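Local atomic coordinates of DNA helicase RecQ (Deinococcus radiodurans, PDB entry 4Q48), a protein that probably couples ATP hydrolysis to 3'-5' translocation along DNA and the unwinding of duplexes, acting as a RecQ-family helicase in DNA repair and recombination. Residues T66-P72 and D116-P122; L131-E135 and V166-F171; L141-A147 and L174-T180. Residues are numbered along the deposited sequence.

How the contacts relate
All three contacts build the first RecA-like domain of the helicase and show how an alpha/beta sheet is joined and covered. Contacts 1 and 3 are buried strand pairings in one parallel sheet, held mainly by backbone hydrogen bonds; strands 66-70 and 139-145 are themselves neighbours, with V70 N 2.7 Å from A143 O, so the two pairings form a continuous run of four strands. Contact 2 is different in kind: two helices on one face of that sheet meet mainly through side chains, apolar towards the strands and charged towards solvent. Its L134 reaches I68 of contact 1, while L167 and F171 rest on F142 of contact 3.

Contact 1: T66-P72 and D116-P122; sequences TGIVVSP and DLLYVAP
Four backbone hydrogen bonds stitch strand 66-70 to strand 117-120: G67 N to D116 O (2.9 Å), L118 N to G67 O (2.8 Å), V69 N to L118 O (2.9 Å) and V120 N to V69 O (3.1 Å). G67 and V69 thus donate and accept on this edge, each bridging two residues of the partner, as parallel pairing requires. The register sets G67 beside L117, I68 beside L118, V69 beside Y119 and V70 beside V120, with CA-CA spacings of 4.7 to 5.4 Å; the strand axes approach to 4.7 Å and cross at -20°. Beyond the last bond, S71 O receives a CA-H...O contact from A121 CA at 3.6 Å, and A121 takes the N-cap position of the following helix.

Side chains pack on both faces. On one, V69 (t) brings CG1 to 3.6 Å from Y119 CE2 and lays CG2 over a face of the ring, while V69 CG2 is 4.2 Å from L117 CD2; Y119 OH is hydrogen-bonded to Y56 and Q57 of helix 50-62. On the other, I68 (mm) sets CD1 4.0 Å from L118 CB and CG2 3.8 Å from V120 CG1. This is a pairing inside the RecA-like parallel sheet: its backbone polarity is met strand to strand, so that apolar side chains can meet the helices covering either face.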
loop_
_atom_site.group_PDB
_atom_site.type_symbol
_atom_site.label_atom_id
_atom_site.label_comp_id
_atom_site.label_asym_id
_atom_site.label_seq_id
_atom_site.Cartn_x
_atom_site.Cartn_y
_atom_site.Cartn_z
ATOM N N THR A 66 -19.303 16.705 16.264
ATOM C CA THR A 66 -19.166 16.273 14.892
ATOM C C THR A 66 -17.760 15.769 14.540
ATOM O O THR A 66 -16.767 16.437 14.851
ATOM C CB THR A 66 -19.495 17.428 13.981
ATOM O OG1 THR A 66 -20.749 17.989 14.381
ATOM C CG2 THR A 66 -19.508 17.004 12.508
ATOM N N GLY A 67 -17.677 14.607 13.884
ATOM C CA GLY A 67 -16.435 14.157 13.292
ATOM C C GLY A 67 -16.106 14.947 12.037
ATOM O O GLY A 67 -16.922 15.087 11.148
ATOM N N ILE A 68 -14.884 15.443 11.947
ATOM C CA ILE A 68 -14.480 16.224 10.789
ATOM C C ILE A 68 -13.579 15.339 9.944
ATOM O O ILE A 68 -12.451 15.071 10.326
ATOM C CB ILE A 68 -13.727 17.511 11.207
ATOM C CG1 ILE A 68 -14.565 18.335 12.179
ATOM C CG2 ILE A 68 -13.382 18.344 10.006
ATOM C CD1 ILE A 68 -15.924 18.700 11.632
ATOM N N VAL A 69 -14.076 14.886 8.800
ATOM C CA VAL A 69 -13.338 13.926 7.969
ATOM C C VAL A 69 -12.698 14.654 6.797
ATOM O O VAL A 69 -13.378 15.274 5.988
ATOM C CB VAL A 69 -14.252 12.781 7.437
ATOM C CG1 VAL A 69 -13.443 11.708 6.774
ATOM C CG2 VAL A 69 -15.067 12.179 8.558
ATOM N N VAL A 70 -11.378 14.607 6.727
ATOM C CA VAL A 70 -10.688 15.210 5.616
ATOM C C VAL A 70 -10.456 14.206 4.490
ATOM O O VAL A 70 -9.907 13.129 4.721
ATOM C CB VAL A 70 -9.362 15.774 6.065
ATOM C CG1 VAL A 70 -8.870 16.794 5.059
ATOM C CG2 VAL A 70 -9.521 16.396 7.428
ATOM N N SER A 71 -10.887 14.554 3.281
ATOM C CA SER A 71 -10.708 13.693 2.109
ATOM C C SER A 71 -10.728 14.493 0.797
ATOM O O SER A 71 -11.524 15.438 0.628
ATOM C CB SER A 71 -11.776 12.588 2.062
ATOM O OG SER A 71 -11.848 11.993 0.772
ATOM N N PRO A 72 -9.855 14.109 -0.141
ATOM C CA PRO A 72 -9.815 14.694 -1.481
ATOM C C PRO A 72 -10.921 14.190 -2.410
ATOM O O PRO A 72 -11.270 14.889 -3.365
ATOM C CB PRO A 72 -8.439 14.283 -1.997
ATOM C CG PRO A 72 -7.954 13.181 -1.080
ATOM C CD PRO A 72 -8.947 12.960 -0.008
ATOM N N ASP A 116 -23.302 14.524 12.529
ATOM C CA ASP A 116 -22.459 13.554 13.185
ATOM C C ASP A 116 -21.125 13.516 12.471
ATOM O O ASP A 116 -20.073 13.283 13.068
ATOM C CB ASP A 116 -23.119 12.193 13.171
ATOM C CG ASP A 116 -24.356 12.162 13.993
ATOM O OD1 ASP A 116 -24.226 12.300 15.237
ATOM O OD2 ASP A 116 -25.441 11.973 13.396
ATOM N N LEU A 117 -21.195 13.726 11.165
ATOM C CA LEU A 117 -20.020 13.716 10.322
ATOM C C LEU A 117 -20.055 14.885 9.376
ATOM O O LEU A 117 -21.112 15.259 8.873
ATOM C CB LEU A 117 -19.916 12.415 9.525
ATOM C CG LEU A 117 -19.759 11.170 10.372
ATOM C CD1 LEU A 117 -20.077 9.966 9.535
ATOM C CD2 LEU A 117 -18.365 11.114 10.943
ATOM N N LEU A 118 -18.904 15.497 9.181
ATOM C CA LEU A 118 -18.755 16.497 8.157
ATOM C C LEU A 118 -17.595 16.119 7.245
ATOM O O LEU A 118 -16.432 16.046 7.664
ATOM C CB LEU A 118 -18.526 17.868 8.763
ATOM C CG LEU A 118 -18.355 18.888 7.641
ATOM C CD1 LEU A 118 -19.665 19.078 6.913
ATOM C CD2 LEU A 118 -17.852 20.200 8.169
ATOM N N TYR A 119 -17.920 15.840 5.993
ATOM C CA TYR A 119 -16.903 15.564 4.990
ATOM C C TYR A 119 -16.469 16.880 4.335
ATOM O O TYR A 119 -17.295 17.643 3.828
ATOM C CB TYR A 119 -17.447 14.549 3.969
ATOM C CG TYR A 119 -17.514 13.131 4.512
ATOM C CD1 TYR A 119 -18.647 12.646 5.155
ATOM C CD2 TYR A 119 -16.421 12.298 4.419
ATOM C CE1 TYR A 119 -18.683 11.349 5.657
ATOM C CE2 TYR A 119 -16.452 11.023 4.904
ATOM C CZ TYR A 119 -17.569 10.545 5.521
ATOM O OH TYR A 119 -17.526 9.247 5.996
ATOM N N VAL A 120 -15.173 17.153 4.349
ATOM C CA VAL A 120 -14.706 18.440 3.881
ATOM C C VAL A 120 -13.425 18.308 3.068
ATOM O O VAL A 120 -12.454 17.702 3.499
ATOM C CB VAL A 120 -14.485 19.403 5.092
ATOM C CG1 VAL A 120 -13.708 18.703 6.199
ATOM C CG2 VAL A 120 -13.805 20.705 4.676
ATOM N N ALA A 121 -13.442 18.871 1.872
ATOM C CA ALA A 121 -12.271 18.903 1.040
ATOM C C ALA A 121 -11.203 19.712 1.766
ATOM O O ALA A 121 -11.517 20.670 2.466
ATOM C CB ALA A 121 -12.597 19.516 -0.306
ATOM N N PRO A 122 -9.931 19.339 1.577
ATOM C CA PRO A 122 -8.785 20.037 2.171
ATOM C C PRO A 122 -8.783 21.512 1.820
ATOM O O PRO A 122 -8.401 22.371 2.617
ATOM C CB PRO A 122 -7.587 19.336 1.527
ATOM C CG PRO A 122 -8.095 17.997 1.155
ATOM C CD PRO A 122 -9.518 18.175 0.775
#

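Contact 2: L131-E135 and V166-F171; sequences LDLLE and VLAERF
A helix-to-helix contact on the outer layer of the first RecA-like domain joins the end of helix 128-135 to that of helix 165-170, both lying over the face of the parallel sheet that carries F142 and I144. The short helical segments run at 44° to each other (signed crossing -44°), and their axes come no closer than 12.0 Å, too far for backbones to touch. Long side chains therefore span the gap; L131 CA lies 8.1 Å from R170 CA, and E135 CA 8.0 Å from F171 CA.

Two residues of the second segment do most of the bridging. F171, the first residue to leave helical geometry (phi/psi -137/63), holds its ring at chi1 -49° (m) between the helices: CZ is 3.7 Å from L134 CB, CE1 is 3.7 Å from L131 CD2, and L131 O lies 3.6 Å from F171 CZ, at the edge of the ring. L131 (mt) also touches V166, its CD2 lying 4.2 Å from V166 CG1. Below this apolar layer, L167 and F171 pack on F142 of strand 139-145, the two phenyl planes meeting at about 60°.

Towards solvent, R170 stretches across to two acids one helical turn apart. Its NH2 forms a short salt bridge with D132 OD1 at 2.6 Å and a looser one with E135 OE2 at 3.4 Å; NE makes a weak hydrogen bond to E135 OE2, also 3.4 Å. L131 CB covers one face of the guanidinium, 3.6 Å from NH1, while the carboxylates lie near its plane. The chemistry is thus layered, with greasy contacts next to the sheet and a salt-bridge network on the solvent side.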
loop_
_atom_site.group_PDB
_atom_site.type_symbol
_atom_site.label_atom_id
_atom_site.label_comp_id
_atom_site.label_asym_id
_atom_site.label_seq_id
_atom_site.Cartn_x
_atom_site.Cartn_y
_atom_site.Cartn_z
ATOM N N LEU A 131 -11.164 27.388 9.542
ATOM C CA LEU A 131 -10.533 26.950 10.780
ATOM C C LEU A 131 -11.115 27.720 11.973
ATOM O O LEU A 131 -11.197 27.201 13.090
ATOM C CB LEU A 131 -9.019 27.125 10.679
ATOM C CG LEU A 131 -8.379 26.054 9.781
ATOM C CD1 LEU A 131 -7.062 26.547 9.252
ATOM C CD2 LEU A 131 -8.196 24.705 10.477
ATOM N N ASP A 132 -11.555 28.950 11.717
ATOM C CA ASP A 132 -12.164 29.773 12.753
ATOM C C ASP A 132 -13.530 29.208 13.189
ATOM O O ASP A 132 -13.795 29.135 14.402
ATOM C CB ASP A 132 -12.334 31.222 12.256
ATOM C CG ASP A 132 -11.043 32.041 12.346
ATOM O OD1 ASP A 132 -10.080 31.601 12.999
ATOM O OD2 ASP A 132 -10.979 33.127 11.733
ATOM N N LEU A 133 -14.374 28.796 12.224
ATOM C CA LEU A 133 -15.685 28.209 12.531
ATOM C C LEU A 133 -15.515 26.986 13.404
ATOM O O LEU A 133 -16.246 26.778 14.394
ATOM C CB LEU A 133 -16.449 27.781 11.287
ATOM C CG LEU A 133 -17.051 28.768 10.291
ATOM C CD1 LEU A 133 -18.157 28.052 9.571
ATOM C CD2 LEU A 133 -17.592 30.037 10.931
ATOM N N LEU A 134 -14.521 26.186 13.052
ATOM C CA LEU A 134 -14.306 24.943 13.753
ATOM C C LEU A 134 -14.042 25.221 15.214
ATOM O O LEU A 134 -14.464 24.461 16.093
ATOM C CB LEU A 134 -13.140 24.197 13.109
ATOM C CG LEU A 134 -13.524 23.588 11.748
ATOM C CD1 LEU A 134 -12.300 23.164 10.975
ATOM C CD2 LEU A 134 -14.452 22.399 11.955
ATOM N N GLU A 135 -13.368 26.341 15.475
ATOM C CA GLU A 135 -13.012 26.711 16.835
ATOM C C GLU A 135 -14.263 26.987 17.658
ATOM O O GLU A 135 -14.274 26.744 18.877
ATOM C CB GLU A 135 -12.079 27.912 16.827
ATOM C CG GLU A 135 -10.627 27.528 16.945
ATOM C CD GLU A 135 -9.673 28.706 16.765
ATOM O OE1 GLU A 135 -10.146 29.847 16.614
ATOM O OE2 GLU A 135 -8.440 28.483 16.740
ATOM N N VAL A 166 -1.476 21.858 10.327
ATOM C CA VAL A 166 -2.215 22.838 11.106
ATOM C C VAL A 166 -3.265 22.253 12.065
ATOM O O VAL A 166 -3.594 22.879 13.057
ATOM C CB VAL A 166 -2.905 23.852 10.144
ATOM C CG1 VAL A 166 -4.271 23.345 9.709
ATOM C CG2 VAL A 166 -3.029 25.218 10.778
ATOM N N LEU A 167 -3.771 21.055 11.809
ATOM C CA LEU A 167 -4.776 20.504 12.710
ATOM C C LEU A 167 -4.184 20.311 14.089
ATOM O O LEU A 167 -4.812 20.653 15.087
ATOM C CB LEU A 167 -5.346 19.180 12.208
ATOM C CG LEU A 167 -6.137 19.293 10.907
ATOM C CD1 LEU A 167 -6.784 17.956 10.594
ATOM C CD2 LEU A 167 -7.147 20.443 10.901
ATOM N N ALA A 168 -2.984 19.750 14.153
ATOM C CA ALA A 168 -2.318 19.560 15.435
ATOM C C ALA A 168 -1.938 20.893 16.105
ATOM O O ALA A 168 -1.777 20.948 17.327
ATOM C CB ALA A 168 -1.106 18.692 15.259
ATOM N N GLU A 169 -1.765 21.956 15.320
ATOM C CA GLU A 169 -1.469 23.272 15.901
ATOM C C GLU A 169 -2.681 23.920 16.537
ATOM O O GLU A 169 -2.749 24.090 17.744
ATOM C CB GLU A 169 -0.909 24.226 14.852
ATOM C CG GLU A 169 0.601 24.369 14.878
ATOM C CD GLU A 169 1.174 24.718 13.513
ATOM O OE1 GLU A 169 1.680 23.796 12.810
ATOM O OE2 GLU A 169 1.101 25.916 13.146
ATOM N N ARG A 170 -3.667 24.238 15.713
ATOM C CA ARG A 170 -4.797 25.027 16.165
ATOM C C ARG A 170 -5.770 24.228 17.018
ATOM O O ARG A 170 -6.591 24.819 17.731
ATOM C CB ARG A 170 -5.488 25.686 14.966
ATOM C CG ARG A 170 -4.736 26.958 14.588
ATOM C CD ARG A 170 -5.333 27.760 13.470
ATOM N NE ARG A 170 -6.555 28.409 13.891
ATOM C CZ ARG A 170 -7.238 29.274 13.148
ATOM N NH1 ARG A 170 -6.812 29.605 11.939
ATOM N NH2 ARG A 170 -8.363 29.804 13.611
ATOM N N PHE A 171 -5.664 22.901 16.970
ATOM C CA PHE A 171 -6.540 22.026 17.752
ATOM C C PHE A 171 -5.789 20.884 18.401
ATOM O O PHE A 171 -6.051 19.731 18.079
ATOM C CB PHE A 171 -7.650 21.427 16.874
ATOM C CG PHE A 171 -8.366 22.433 16.026
ATOM C CD1 PHE A 171 -7.894 22.754 14.775
ATOM C CD2 PHE A 171 -9.502 23.060 16.497
ATOM C CE1 PHE A 171 -8.542 23.679 14.011
ATOM C CE2 PHE A 171 -10.151 23.983 15.748
ATOM C CZ PHE A 171 -9.681 24.299 14.500
#

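Contact 3: L141-A147 and L174-T180; sequences LFAIDEA and LPRVALT
Backbone hydrogen bonds join strands 139-145 and 176-180 in parallel: F142 N to P175 O (3.0 Å), V177 N to F142 O (2.9 Å), I144 N to V177 O (2.8 Å) and L179 N to I144 O (2.9 Å). The register pairs F142 with R176, A143 with V177, I144 with A178 and D145 with L179; the axes approach to 4.6 Å and cross at -17°. Past the strand, E146 adopts positive phi (52/51), and A147 N returns to L179 O at 3.3 Å.

Apolar contacts line both faces: A143 CB lies 3.9 Å from V177 CG1, and on the other side A147 CB is 3.7 Å from A178 CB and F142 CE2 is 3.9 Å from L174 CD1.

Among polar side chains, D145 OD1 accepts from E146 N (2.7 Å) and forms a salt bridge with K52, an ADP-binding residue. D145, E146 and A147 begin the DEAH box, at the C-terminal end of a strand whose D145 meets K52 of the P-loop; helix 165-170 makes the beta-alpha-beta crossover to the neighbouring strand 176-180, as in RecQ-family and other superfamily 2 helicases.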
loop_
_atom_site.group_PDB
_atom_site.type_symbol
_atom_site.label_atom_id
_atom_site.label_comp_id
_atom_site.label_asym_id
_atom_site.label_seq_id
_atom_site.Cartn_x
_atom_site.Cartn_y
_atom_site.Cartn_z
ATOM N N LEU A 141 -13.741 15.109 16.569
ATOM C CA LEU A 141 -12.384 14.743 16.154
ATOM C C LEU A 141 -12.067 15.192 14.742
ATOM O O LEU A 141 -12.914 15.726 14.038
ATOM C CB LEU A 141 -12.184 13.228 16.246
ATOM C CG LEU A 141 -13.175 12.396 15.412
ATOM C CD1 LEU A 141 -12.563 11.981 14.042
ATOM C CD2 LEU A 141 -13.697 11.192 16.190
ATOM N N PHE A 142 -10.822 14.970 14.349
ATOM C CA PHE A 142 -10.402 15.039 12.954
ATOM C C PHE A 142 -9.981 13.662 12.455
ATOM O O PHE A 142 -9.103 13.030 13.058
ATOM C CB PHE A 142 -9.242 16.004 12.793
ATOM C CG PHE A 142 -9.604 17.429 13.000
ATOM C CD1 PHE A 142 -10.330 18.115 12.042
ATOM C CD2 PHE A 142 -9.245 18.089 14.170
ATOM C CE1 PHE A 142 -10.665 19.462 12.224
ATOM C CE2 PHE A 142 -9.580 19.409 14.367
ATOM C CZ PHE A 142 -10.295 20.103 13.386
ATOM N N ALA A 143 -10.593 13.194 11.364
ATOM C CA ALA A 143 -10.108 11.990 10.665
ATOM C C ALA A 143 -9.506 12.393 9.354
ATOM O O ALA A 143 -10.208 12.924 8.482
ATOM C CB ALA A 143 -11.212 11.016 10.433
ATOM N N ILE A 144 -8.206 12.150 9.204
ATOM C CA ILE A 144 -7.535 12.379 7.925
ATOM C C ILE A 144 -7.492 11.064 7.127
ATOM O O ILE A 144 -6.700 10.162 7.422
ATOM C CB ILE A 144 -6.124 12.960 8.124
ATOM C CG1 ILE A 144 -6.207 14.361 8.735
ATOM C CG2 ILE A 144 -5.413 13.111 6.815
ATOM C CD1 ILE A 144 -5.905 14.419 10.229
ATOM N N ASP A 145 -8.399 10.941 6.154
ATOM C CA ASP A 145 -8.448 9.759 5.300
ATOM C C ASP A 145 -7.508 9.940 4.122
ATOM O O ASP A 145 -7.286 11.069 3.663
ATOM C CB ASP A 145 -9.863 9.471 4.789
ATOM C CG ASP A 145 -10.089 7.981 4.524
ATOM O OD1 ASP A 145 -9.090 7.271 4.232
ATOM O OD2 ASP A 145 -11.254 7.520 4.613
ATOM N N GLU A 146 -6.977 8.817 3.641
ATOM C CA GLU A 146 -5.913 8.817 2.644
ATOM C C GLU A 146 -4.739 9.697 3.043
ATOM O O GLU A 146 -4.289 10.537 2.253
ATOM C CB GLU A 146 -6.459 9.240 1.287
ATOM C CG GLU A 146 -7.054 8.058 0.536
ATOM C CD GLU A 146 -8.318 8.418 -0.176
ATOM O OE1 GLU A 146 -8.815 9.536 0.070
ATOM O OE2 GLU A 146 -8.810 7.602 -0.985
ATOM N N ALA A 147 -4.244 9.481 4.265
ATOM C CA ALA A 147 -3.195 10.308 4.859
ATOM C C ALA A 147 -1.902 10.338 4.035
ATOM O O ALA A 147 -1.066 11.248 4.173
ATOM C CB ALA A 147 -2.902 9.830 6.258
ATOM N N LEU A 174 -8.025 18.217 20.386
ATOM C CA LEU A 174 -8.888 17.280 19.645
ATOM C C LEU A 174 -8.112 16.103 19.045
ATOM O O LEU A 174 -7.016 16.287 18.502
ATOM C CB LEU A 174 -9.641 18.008 18.537
ATOM C CG LEU A 174 -10.651 19.064 19.003
ATOM C CD1 LEU A 174 -11.332 19.712 17.810
ATOM C CD2 LEU A 174 -11.669 18.514 19.990
ATOM N N PRO A 175 -8.705 14.897 19.093
ATOM C CA PRO A 175 -8.081 13.678 18.554
ATOM C C PRO A 175 -7.866 13.733 17.044
ATOM O O PRO A 175 -8.700 14.300 16.335
ATOM C CB PRO A 175 -9.105 12.576 18.889
ATOM C CG PRO A 175 -9.937 13.126 19.959
ATOM C CD PRO A 175 -10.019 14.605 19.695
ATOM N N ARG A 176 -6.762 13.150 16.582
ATOM C CA ARG A 176 -6.458 13.017 15.158
ATOM C C ARG A 176 -6.321 11.540 14.799
ATOM O O ARG A 176 -5.430 10.868 15.319
ATOM C CB ARG A 176 -5.142 13.700 14.788
ATOM C CG ARG A 176 -5.234 15.130 14.357
ATOM C CD ARG A 176 -3.841 15.730 14.126
ATOM N NE ARG A 176 -2.847 15.349 15.134
ATOM C CZ ARG A 176 -2.757 15.870 16.350
ATOM N NH1 ARG A 176 -3.618 16.802 16.738
ATOM N NH2 ARG A 176 -1.815 15.448 17.180
ATOM N N VAL A 177 -7.156 11.014 13.911
ATOM C CA VAL A 177 -6.871 9.669 13.420
ATOM C C VAL A 177 -6.654 9.714 11.909
ATOM O O VAL A 177 -7.459 10.276 11.157
ATOM C CB VAL A 177 -7.985 8.652 13.792
ATOM C CG1 VAL A 177 -9.329 9.031 13.171
ATOM C CG2 VAL A 177 -7.575 7.265 13.370
ATOM N N ALA A 178 -5.510 9.194 11.485
ATOM C CA ALA A 178 -5.132 9.169 10.071
ATOM C C ALA A 178 -5.201 7.741 9.570
ATOM O O ALA A 178 -4.648 6.822 10.179
ATOM C CB ALA A 178 -3.734 9.765 9.850
ATOM N N LEU A 179 -5.925 7.537 8.486
ATOM C CA LEU A 179 -6.095 6.193 7.969
ATOM C C LEU A 179 -5.611 6.091 6.532
ATOM O O LEU A 179 -5.799 7.027 5.740
ATOM C CB LEU A 179 -7.563 5.773 8.064
ATOM C CG LEU A 179 -8.311 6.172 9.340
ATOM C CD1 LEU A 179 -9.089 7.467 9.098
ATOM C CD2 LEU A 179 -9.230 5.064 9.804
ATOM N N THR A 180 -4.901 5.019 6.204
ATOM C CA THR A 180 -4.466 4.849 4.820
ATOM C C THR A 180 -4.538 3.383 4.376
ATOM O O THR A 180 -4.570 2.460 5.199
ATOM C CB THR A 180 -3.028 5.400 4.588
ATOM O OG1 THR A 180 -2.689 5.309 3.194
ATOM C CG2 THR A 180 -2.001 4.655 5.426
#